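Local coordinates for VWFA domain-containing protein (Alicyclobacillus acidocaldarius subsp. acidocaldarius, PDB 3RAG) that is of unknown function but adopts an alpha/beta fold of the von Willebrand factor type A kind and carries a bound sodium ion, at residues D26-E29 and A30-A34; A83-M86 and T87-M91; A157-D160 and L161-L165. All coordinates share one frame; numbering follows the deposited sequence.

How the interactions relate
The three contacts lie in series along the chain, each a short piece of one helix. Interaction 1 is on helix 27-36 and interaction 2 on helix 79-106, with centres about 20 Å apart and nearest atoms about 13 Å apart. Interaction 3, on helix 151-165, lies across the chain's centre from interaction 1, their centres about 26 Å apart. Interactions 2 and 3 touch, with about 12 Å between centres: Gln84 CD lies 3.4 Å from Ser164 OG, and His88 packs on Leu165. Helices 27-36 and 151-165 are the crossovers of two beta-alpha-beta units of one mixed sheet, 10-17/40-46 and 135-142/172-179, and helix 79-106 packs against helix 151-165.

Interaction 1 (D26-E29 and A30-A34); sequences DPVE and AARRA
Glu29 and Arg32 form a salt bridge one turn apart on the helix, Glu29 OE1 lying 2.6 Å from Arg32 NH2. The oxygen comes in at the guanidinium edge, near its plane, yet the carboxylate is turned 44° from that plane and the hydrogen bond is a weak, bent one; Glu29 OE2 is about as near to Arg32 NH2, at 2.7 Å. The chain of Arg32 is extended as far as CD, then bent at chi3 (-72°), which folds the guanidinium back to the acid. Asp26 is the N-cap: its OD1 accepts from Val28 N at 2.9 Å, met from above the carboxylate plane, and so satisfies an amide that has no carbonyl a turn earlier. Asp26 O receives weak bonds from Glu29 N and Ala30 N, and a water 2.7 Å from it donates to it as well and in turn accepts from Arg33 NH2 at 2.8 Å. Three regular helical bonds follow, from Ala31 N, Arg32 N and Arg33 N to the carbonyls of Pro27, Val28 and Glu29. Arg33 lays one guanidinium face over Glu29 O, with Ala30 CA also under that face, and Glu29 CB is 3.8 Å from Arg33 NH1. The strongest polar partner of Arg33 is Asp219, in a salt bridge through NH2. Farther out, Val28 CG1 approaches Arg32 NH1 to 3.7 Å. Helix 27-36 links parallel strands 10-17 and 40-46; Pro27 and Val28 pack on helix 58-66, Pro27 and Ala30 on helix 214-232, and Ala31 and Ala34 rest on Val41 of strand 40-46.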
ATOM      1  N   ASP A  26       0.046  14.386  12.056  1.00 26.64           N
ATOM      2  CA  ASP A  26       0.736  13.107  12.303  1.00 29.02           C
ATOM      3  C   ASP A  26       0.252  11.941  11.444  1.00 27.09           C
ATOM      4  O   ASP A  26      -0.905  11.539  11.512  1.00 27.88           O
ATOM      5  CB  ASP A  26       0.595  12.792  13.797  1.00 31.00           C
ATOM      6  CG  ASP A  26       1.276  11.497  14.211  1.00 35.37           C
ATOM      7  OD1 ASP A  26       2.031  10.888  13.423  1.00 32.04           O
ATOM      8  OD2 ASP A  26       1.051  11.102  15.369  1.00 37.88           O
ATOM      9  N   PRO A  27       1.142  11.388  10.597  1.00 26.05           N
ATOM     10  CA  PRO A  27       0.720  10.289   9.715  1.00 25.59           C
ATOM     11  C   PRO A  27       0.445   8.996  10.482  1.00 25.46           C
ATOM     12  O   PRO A  27      -0.205   8.097   9.946  1.00 27.34           O
ATOM     13  CB  PRO A  27       1.927  10.103   8.769  1.00 25.11           C
ATOM     14  CG  PRO A  27       3.120  10.640   9.566  1.00 23.12           C
ATOM     15  CD  PRO A  27       2.527  11.831  10.341  1.00 26.23           C
ATOM     16  N   VAL A  28       0.962   8.870  11.707  1.00 23.82           N
ATOM     17  CA  VAL A  28       0.652   7.672  12.475  1.00 27.72           C
ATOM     18  C   VAL A  28      -0.856   7.614  12.756  1.00 28.67           C
ATOM     19  O   VAL A  28      -1.496   6.569  12.630  1.00 27.19           O
ATOM     20  CB  VAL A  28       1.494   7.584  13.755  1.00 26.88           C
ATOM     21  CG1 VAL A  28       1.108   6.319  14.569  1.00 27.22           C
ATOM     22  CG2 VAL A  28       2.970   7.551  13.366  1.00 28.26           C
ATOM     23  N   GLU A  29      -1.420   8.747  13.127  1.00 27.51           N
ATOM     24  CA  GLU A  29      -2.860   8.840  13.355  1.00 30.91           C
ATOM     25  C   GLU A  29      -3.656   8.623  12.065  1.00 30.15           C
ATOM     26  O   GLU A  29      -4.727   8.006  12.078  1.00 30.24           O
ATOM     27  CB  GLU A  29      -3.182  10.210  13.957  1.00 36.46           C
ATOM     28  CG  GLU A  29      -4.119  10.160  15.109  1.00 58.75           C
ATOM     29  CD  GLU A  29      -3.671   9.150  16.136  1.00 73.13           C
ATOM     30  OE1 GLU A  29      -4.502   8.298  16.523  1.00 73.26           O
ATOM     31  OE2 GLU A  29      -2.488   9.203  16.540  1.00 79.83           O
ATOM     32  N   ALA A  30      -3.141   9.144  10.951  1.00 28.33           N
ATOM     33  CA  ALA A  30      -3.787   8.941   9.654  1.00 29.57           C
ATOM     34  C   ALA A  30      -3.866   7.458   9.328  1.00 31.23           C
ATOM     35  O   ALA A  30      -4.891   6.961   8.839  1.00 30.36           O
ATOM     36  CB  ALA A  30      -3.032   9.709   8.538  1.00 27.95           C
ATOM     37  N   ALA A  31      -2.778   6.731   9.597  1.00 28.11           N
ATOM     38  CA  ALA A  31      -2.756   5.303   9.308  1.00 26.23           C
ATOM     39  C   ALA A  31      -3.720   4.572  10.237  1.00 26.29           C
ATOM     40  O   ALA A  31      -4.386   3.619   9.828  1.00 27.81           O
ATOM     41  CB  ALA A  31      -1.338   4.733   9.482  1.00 26.73           C
ATOM     42  N   ARG A  32      -3.770   4.997  11.493  1.00 30.34           N
ATOM     43  CA  ARG A  32      -4.680   4.372  12.462  1.00 30.13           C
ATOM     44  C   ARG A  32      -6.137   4.562  11.991  1.00 28.45           C
ATOM     45  O   ARG A  32      -6.939   3.624  12.024  1.00 32.56           O
ATOM     46  CB  ARG A  32      -4.456   4.971  13.858  1.00 33.51           C
ATOM     47  CG  ARG A  32      -5.156   4.227  14.993  1.00 42.64           C
ATOM     48  CD  ARG A  32      -4.715   4.811  16.345  1.00 46.49           C
ATOM     49  NE  ARG A  32      -3.334   4.436  16.633  1.00 47.18           N
ATOM     50  CZ  ARG A  32      -2.360   5.286  16.929  1.00 46.50           C
ATOM     51  NH1 ARG A  32      -1.138   4.829  17.169  1.00 52.20           N
ATOM     52  NH2 ARG A  32      -2.601   6.584  16.998  1.00 53.40           N
ATOM     53  N   ARG A  33      -6.476   5.771  11.540  1.00 30.62           N
ATOM     54  CA  ARG A  33      -7.794   6.016  10.927  1.00 29.39           C
ATOM     55  C   ARG A  33      -8.076   5.114   9.736  1.00 33.75           C
ATOM     56  O   ARG A  33      -9.153   4.525   9.628  1.00 30.33           O
ATOM     57  CB  ARG A  33      -7.924   7.466  10.452  1.00 34.02           C
ATOM     58  CG  ARG A  33      -8.125   8.472  11.558  1.00 38.45           C
ATOM     59  CD  ARG A  33      -8.492   9.855  10.997  1.00 37.93           C
ATOM     60  NE  ARG A  33      -7.388  10.533  10.310  1.00 36.88           N
ATOM     61  CZ  ARG A  33      -6.427  11.223  10.928  1.00 38.62           C
ATOM     62  NH1 ARG A  33      -6.403  11.313  12.256  1.00 36.62           N
ATOM     63  NH2 ARG A  33      -5.479  11.823  10.224  1.00 34.62           N
ATOM     64  N   ALA A  34      -7.123   5.040   8.812  1.00 28.14           N
ATOM     65  CA  ALA A  34      -7.270   4.162   7.650  1.00 29.06           C
ATOM     66  C   ALA A  34      -7.575   2.721   8.051  1.00 30.54           C
ATOM     67  O   ALA A  34      -8.467   2.080   7.475  1.00 30.59           O
ATOM     68  CB  ALA A  34      -6.011   4.217   6.784  1.00 29.77           C
TER
HETATM   69  O   HOH W   1      -3.168  13.000  11.270  1.00 32.93           O

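Interaction 2 (A83-M86 and T87-M91); sequences AQMM and THQTM
With chi1 at -62°, Thr87 carries OG1 beside its own backbone N, from where the hydroxyl turns back and donates to Ala83 O at 2.8 Å. Thr87 N reaches the same carbonyl at 3.1 Å from the opposite face of its plane, so two bonds grip one oxygen. Replacing this threonine by an alanine removes the hydroxyl and would probably leave Ala83 O with only the amide bond from this position. In Thr90, chi1 of 56° sets OG1 between N and the carbonyl carbon, 2.9 Å from Met86 O; where its proton goes is not settled, since Asn42 OD1 is also an acceptor within reach. On another side of the helix the selenomethionine Met85 and Gln89 run side by side, and Met85 SE lies 3.2 Å from Gln89 OE1. His88 brings CD2, at its ring edge, to 3.3 Å from Gln84 O, while its ND1 is hydrogen-bonded to Glu130. Ala83 and Met86 pack on Leu14 and Ile44 of strands 10-17 and 40-46. A threonine hydroxyl bonded to the carbonyl four residues back, as at Thr87, is a familiar feature of helices, here in one covering these parallel strands of the mixed sheet in a von Willebrand factor A-like fold.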
ATOM      1  N   ALA A  83       8.333  -3.956  -2.815  1.00 29.22           N
ATOM      2  CA  ALA A  83       6.920  -3.578  -2.916  1.00 30.85           C
ATOM      3  C   ALA A  83       6.046  -4.784  -3.280  1.00 32.33           C
ATOM      4  O   ALA A  83       4.983  -4.991  -2.706  1.00 29.89           O
ATOM      5  CB  ALA A  83       6.732  -2.458  -3.949  1.00 30.78           C
ATOM      6  N   GLN A  84       6.511  -5.583  -4.230  1.00 30.93           N
ATOM      7  CA  GLN A  84       5.767  -6.775  -4.624  1.00 33.93           C
ATOM      8  C   GLN A  84       5.673  -7.767  -3.455  1.00 34.38           C
ATOM      9  O   GLN A  84       4.581  -8.258  -3.143  1.00 36.59           O
ATOM     10  CB  GLN A  84       6.395  -7.418  -5.866  1.00 31.41           C
ATOM     11  CG  GLN A  84       6.396  -6.531  -7.091  1.00 37.31           C
ATOM     12  CD  GLN A  84       7.161  -7.133  -8.252  1.00 44.73           C
ATOM     13  OE1 GLN A  84       7.208  -8.348  -8.408  1.00 46.30           O
ATOM     14  NE2 GLN A  84       7.764  -6.279  -9.074  1.00 42.27           N
HETATM   15  N   MSE A  85       6.792  -8.041  -2.776  1.00 31.71           N
HETATM   16  CA  MSE A  85       6.758  -8.960  -1.638  1.00 32.72           C
HETATM   17  C   MSE A  85       5.813  -8.483  -0.546  1.00 35.51           C
HETATM   18  O   MSE A  85       5.057  -9.287   0.015  1.00 31.68           O
HETATM   19  CB  MSE A  85       8.157  -9.179  -1.019  1.00 31.91           C
HETATM   20  CG  MSE A  85       8.175 -10.027   0.278  1.00 38.06           C
HETATM   21 SE   MSE A  85       7.880  -9.188   1.882  1.00 40.22          SE
HETATM   22  CE  MSE A  85       9.360  -8.183   2.042  1.00 64.06           C
HETATM   23  N   MSE A  86       5.879  -7.197  -0.200  1.00 30.08           N
HETATM   24  CA  MSE A  86       5.108  -6.726   0.945  1.00 29.73           C
HETATM   25  C   MSE A  86       3.626  -6.800   0.625  1.00 27.33           C
HETATM   26  O   MSE A  86       2.822  -7.167   1.493  1.00 31.54           O
HETATM   27  CB  MSE A  86       5.470  -5.278   1.329  1.00 31.73           C
HETATM   28  CG  MSE A  86       6.869  -5.084   1.915  1.00 36.77           C
HETATM   29 SE   MSE A  86       7.312  -3.288   2.017  1.00 34.14          SE
HETATM   30  CE  MSE A  86       5.882  -2.551   1.514  1.00 19.81           C
ATOM     31  N   THR A  87       3.278  -6.421  -0.604  1.00 30.12           N
ATOM     32  CA  THR A  87       1.870  -6.359  -1.014  1.00 31.92           C
ATOM     33  C   THR A  87       1.297  -7.770  -0.927  1.00 36.02           C
ATOM     34  O   THR A  87       0.249  -7.994  -0.316  1.00 30.36           O
ATOM     35  CB  THR A  87       1.722  -5.783  -2.433  1.00 34.52           C
ATOM     36  OG1 THR A  87       2.231  -4.447  -2.439  1.00 32.26           O
ATOM     37  CG2 THR A  87       0.247  -5.737  -2.880  1.00 30.54           C
ATOM     38  N   HIS A  88       2.009  -8.732  -1.502  1.00 30.79           N
ATOM     39  CA  HIS A  88       1.554 -10.128  -1.399  1.00 38.51           C
ATOM     40  C   HIS A  88       1.526 -10.692   0.025  1.00 36.33           C
ATOM     41  O   HIS A  88       0.554 -11.356   0.427  1.00 33.01           O
ATOM     42  CB  HIS A  88       2.341 -11.030  -2.362  1.00 43.40           C
ATOM     43  CG  HIS A  88       1.932 -10.860  -3.794  1.00 59.53           C
ATOM     44  ND1 HIS A  88       0.716 -11.299  -4.277  1.00 67.79           N
ATOM     45  CD2 HIS A  88       2.566 -10.283  -4.843  1.00 62.20           C
ATOM     46  CE1 HIS A  88       0.622 -11.007  -5.563  1.00 63.80           C
ATOM     47  NE2 HIS A  88       1.732 -10.392  -5.932  1.00 61.16           N
ATOM     48  N   GLN A  89       2.566 -10.428   0.814  1.00 31.49           N
ATOM     49  CA  GLN A  89       2.585 -10.989   2.147  1.00 34.46           C
ATOM     50  C   GLN A  89       1.489 -10.405   3.048  1.00 35.38           C
ATOM     51  O   GLN A  89       0.859 -11.138   3.800  1.00 32.35           O
ATOM     52  CB  GLN A  89       3.986 -10.866   2.759  1.00 35.77           C
ATOM     53  CG  GLN A  89       4.154 -11.494   4.094  1.00 52.44           C
ATOM     54  CD  GLN A  89       5.617 -11.510   4.522  1.00 61.63           C
ATOM     55  OE1 GLN A  89       6.521 -11.408   3.683  1.00 61.63           O
ATOM     56  NE2 GLN A  89       5.853 -11.629   5.829  1.00 60.27           N
ATOM     57  N   THR A  90       1.249  -9.095   2.978  1.00 29.58           N
ATOM     58  CA  THR A  90       0.179  -8.508   3.788  1.00 30.56           C
ATOM     59  C   THR A  90      -1.223  -8.903   3.266  1.00 27.04           C
ATOM     60  O   THR A  90      -2.132  -9.125   4.068  1.00 33.35           O
ATOM     61  CB  THR A  90       0.302  -6.932   3.919  1.00 27.39           C
ATOM     62  OG1 THR A  90       0.326  -6.328   2.613  1.00 28.02           O
ATOM     63  CG2 THR A  90       1.578  -6.540   4.686  1.00 27.23           C
HETATM   64  N   MSE A  91      -1.391  -9.015   1.944  1.00 28.94           N
HETATM   65  CA  MSE A  91      -2.654  -9.530   1.371  1.00 29.78           C
HETATM   66  C   MSE A  91      -2.904 -10.949   1.897  1.00 31.75           C
HETATM   67  O   MSE A  91      -4.000 -11.287   2.359  1.00 29.70           O
HETATM   68  CB  MSE A  91      -2.640  -9.482  -0.186  1.00 33.29           C
HETATM   69  CG  MSE A  91      -3.870 -10.126  -0.915  1.00 41.56           C
HETATM   70 SE   MSE A  91      -4.190  -9.514  -2.624  1.00 31.74          SE
HETATM   71  CE  MSE A  91      -2.585  -8.721  -2.837  1.00 28.04           C
TER

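Interaction 3 (A157-D160 and L161-L165); sequences AVRD and LALSL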
ATOM      1  N   ALA A 157       9.855   1.397 -10.503  1.00 28.98           N
ATOM      2  CA  ALA A 157       9.389   0.428  -9.511  1.00 28.55           C
ATOM      3  C   ALA A 157       7.870   0.375  -9.460  1.00 28.68           C
ATOM      4  O   ALA A 157       7.272  -0.701  -9.309  1.00 27.60           O
ATOM      5  CB  ALA A 157       9.953   0.770  -8.109  1.00 26.73           C
ATOM      6  N   VAL A 158       7.241   1.540  -9.551  1.00 26.55           N
ATOM      7  CA  VAL A 158       5.792   1.594  -9.480  1.00 28.26           C
ATOM      8  C   VAL A 158       5.176   0.974 -10.727  1.00 31.34           C
ATOM      9  O   VAL A 158       4.187   0.243 -10.657  1.00 28.66           O
ATOM     10  CB  VAL A 158       5.312   3.038  -9.286  1.00 29.07           C
ATOM     11  CG1 VAL A 158       3.812   3.130  -9.438  1.00 30.58           C
ATOM     12  CG2 VAL A 158       5.756   3.528  -7.887  1.00 28.24           C
ATOM     13  N   ARG A 159       5.770   1.269 -11.877  1.00 29.87           N
ATOM     14  CA  ARG A 159       5.333   0.649 -13.116  1.00 28.47           C
ATOM     15  C   ARG A 159       5.454  -0.873 -13.001  1.00 28.53           C
ATOM     16  O   ARG A 159       4.531  -1.607 -13.351  1.00 31.91           O
ATOM     17  CB  ARG A 159       6.152   1.190 -14.296  1.00 30.32           C
ATOM     18  CG  ARG A 159       5.850   0.486 -15.621  1.00 43.57           C
ATOM     19  CD  ARG A 159       6.799   0.929 -16.721  1.00 59.39           C
ATOM     20  NE  ARG A 159       6.481   0.275 -17.990  1.00 76.55           N
ATOM     21  CZ  ARG A 159       7.002  -0.885 -18.379  1.00 86.17           C
ATOM     22  NH1 ARG A 159       7.873  -1.521 -17.599  1.00 86.43           N
ATOM     23  NH2 ARG A 159       6.654  -1.412 -19.547  1.00 90.31           N
ATOM     24  N   ASP A 160       6.587  -1.345 -12.502  1.00 27.26           N
ATOM     25  CA  ASP A 160       6.823  -2.789 -12.380  1.00 32.19           C
ATOM     26  C   ASP A 160       5.859  -3.445 -11.391  1.00 34.79           C
ATOM     27  O   ASP A 160       5.423  -4.581 -11.587  1.00 26.96           O
ATOM     28  CB  ASP A 160       8.258  -3.053 -11.933  1.00 39.53           C
ATOM     29  CG  ASP A 160       9.260  -2.838 -13.037  1.00 56.06           C
ATOM     30  OD1 ASP A 160       8.839  -2.586 -14.187  1.00 64.38           O
ATOM     31  OD2 ASP A 160      10.473  -2.937 -12.755  1.00 69.95           O
ATOM     32  N   LEU A 161       5.528  -2.730 -10.324  1.00 29.40           N
ATOM     33  CA  LEU A 161       4.610  -3.270  -9.331  1.00 30.53           C
ATOM     34  C   LEU A 161       3.262  -3.520  -9.978  1.00 30.51           C
ATOM     35  O   LEU A 161       2.677  -4.598  -9.841  1.00 30.56           O
ATOM     36  CB  LEU A 161       4.473  -2.310  -8.141  1.00 26.90           C
ATOM     37  CG  LEU A 161       3.423  -2.617  -7.068  1.00 30.67           C
ATOM     38  CD1 LEU A 161       3.712  -3.949  -6.371  1.00 27.95           C
ATOM     39  CD2 LEU A 161       3.447  -1.477  -6.031  1.00 30.79           C
ATOM     40  N   ALA A 162       2.761  -2.516 -10.694  1.00 29.28           N
ATOM     41  CA  ALA A 162       1.460  -2.628 -11.311  1.00 31.20           C
ATOM     42  C   ALA A 162       1.469  -3.731 -12.351  1.00 36.65           C
ATOM     43  O   ALA A 162       0.507  -4.492 -12.467  1.00 36.89           O
ATOM     44  CB  ALA A 162       1.030  -1.278 -11.938  1.00 33.53           C
ATOM     45  N   LEU A 163       2.553  -3.817 -13.121  1.00 33.42           N
ATOM     46  CA  LEU A 163       2.624  -4.858 -14.138  1.00 37.27           C
ATOM     47  C   LEU A 163       2.600  -6.244 -13.490  1.00 35.62           C
ATOM     48  O   LEU A 163       1.928  -7.156 -13.982  1.00 35.46           O
ATOM     49  CB  LEU A 163       3.855  -4.685 -15.030  1.00 36.18           C
ATOM     50  CG  LEU A 163       3.795  -3.474 -15.972  1.00 43.58           C
ATOM     51  CD1 LEU A 163       5.051  -3.410 -16.815  1.00 47.81           C
ATOM     52  CD2 LEU A 163       2.560  -3.501 -16.863  1.00 44.31           C
ATOM     53  N   SER A 164       3.318  -6.406 -12.381  1.00 31.06           N
ATOM     54  CA  SER A 164       3.352  -7.711 -11.716  1.00 35.08           C
ATOM     55  C   SER A 164       1.990  -8.093 -11.121  1.00 40.47           C
ATOM     56  O   SER A 164       1.590  -9.255 -11.155  1.00 38.27           O
ATOM     57  CB  SER A 164       4.422  -7.742 -10.626  1.00 39.98           C
ATOM     58  OG  SER A 164       3.978  -7.032  -9.481  1.00 50.02           O
ATOM     59  N   LEU A 165       1.281  -7.117 -10.566  1.00 40.54           N
ATOM     60  CA  LEU A 165      -0.037  -7.372  -9.993  1.00 40.82           C
ATOM     61  C   LEU A 165      -1.102  -7.703 -11.037  1.00 40.39           C
ATOM     62  O   LEU A 165      -2.095  -8.381 -10.734  1.00 45.58           O
ATOM     63  CB  LEU A 165      -0.492  -6.190  -9.118  1.00 35.14           C
ATOM     64  CG  LEU A 165       0.368  -5.920  -7.879  1.00 36.15           C
ATOM     65  CD1 LEU A 165      -0.037  -4.593  -7.253  1.00 33.61           C
ATOM     66  CD2 LEU A 165       0.296  -7.068  -6.820  1.00 40.09           C
TER
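Ala157 gives its carbonyl to Leu161 N at 2.9 Å, the first of four successive helical hydrogen bonds across this contact, and Leu161 CB sits against the same oxygen, Ala157 O, at 3.4 Å. Ala157 itself meets Ile79 of helix 79-106. Val158 follows with a straighter bond, Ala162 N to Val158 O, the N-H...O angle being 167°. Its side chain packs on Val139 and Leu141 of strand 135-142, and both it and Ala162 touch Val197 in a loop. Arg159 holds Leu163 N through its carbonyl and makes the main side-chain contact. Its chain runs extended from CG to NE, and the guanidinium then lies with one face over Leu163 CD1, the methyl standing 3.4 Å above the plane and offset toward the rim. The nearest side-chain atoms are Arg159 NH1 and Leu163 CD1, 3.5 Å apart. The contact is apolar coverage of a flat charged group rather than a polar bond; the pairing of Arg159 NH1 with Asp160 OD1 is a long salt bridge, 3.7 Å. Asp160 closes the series, its carbonyl O accepting from Ser164 N at 2.9 Å, while its side chain touches Ser80 of helix 79-106. Ser164 also uses its hydroxyl: chi1 of 76° brings OG within 2.8 Å of Leu161 O, to which it donates. That carbonyl also accepts from Leu165 N, so Leu161 O accepts two hydrogen bonds. Leu165 packs on Leu135 and Leu137. Together these contacts describe the crossover helix of a beta-alpha-beta unit, joining parallel strands 135-142 and 172-179, with an apolar face toward the sheet and an arginine on the exposed side, as in von Willebrand factor A-like domains.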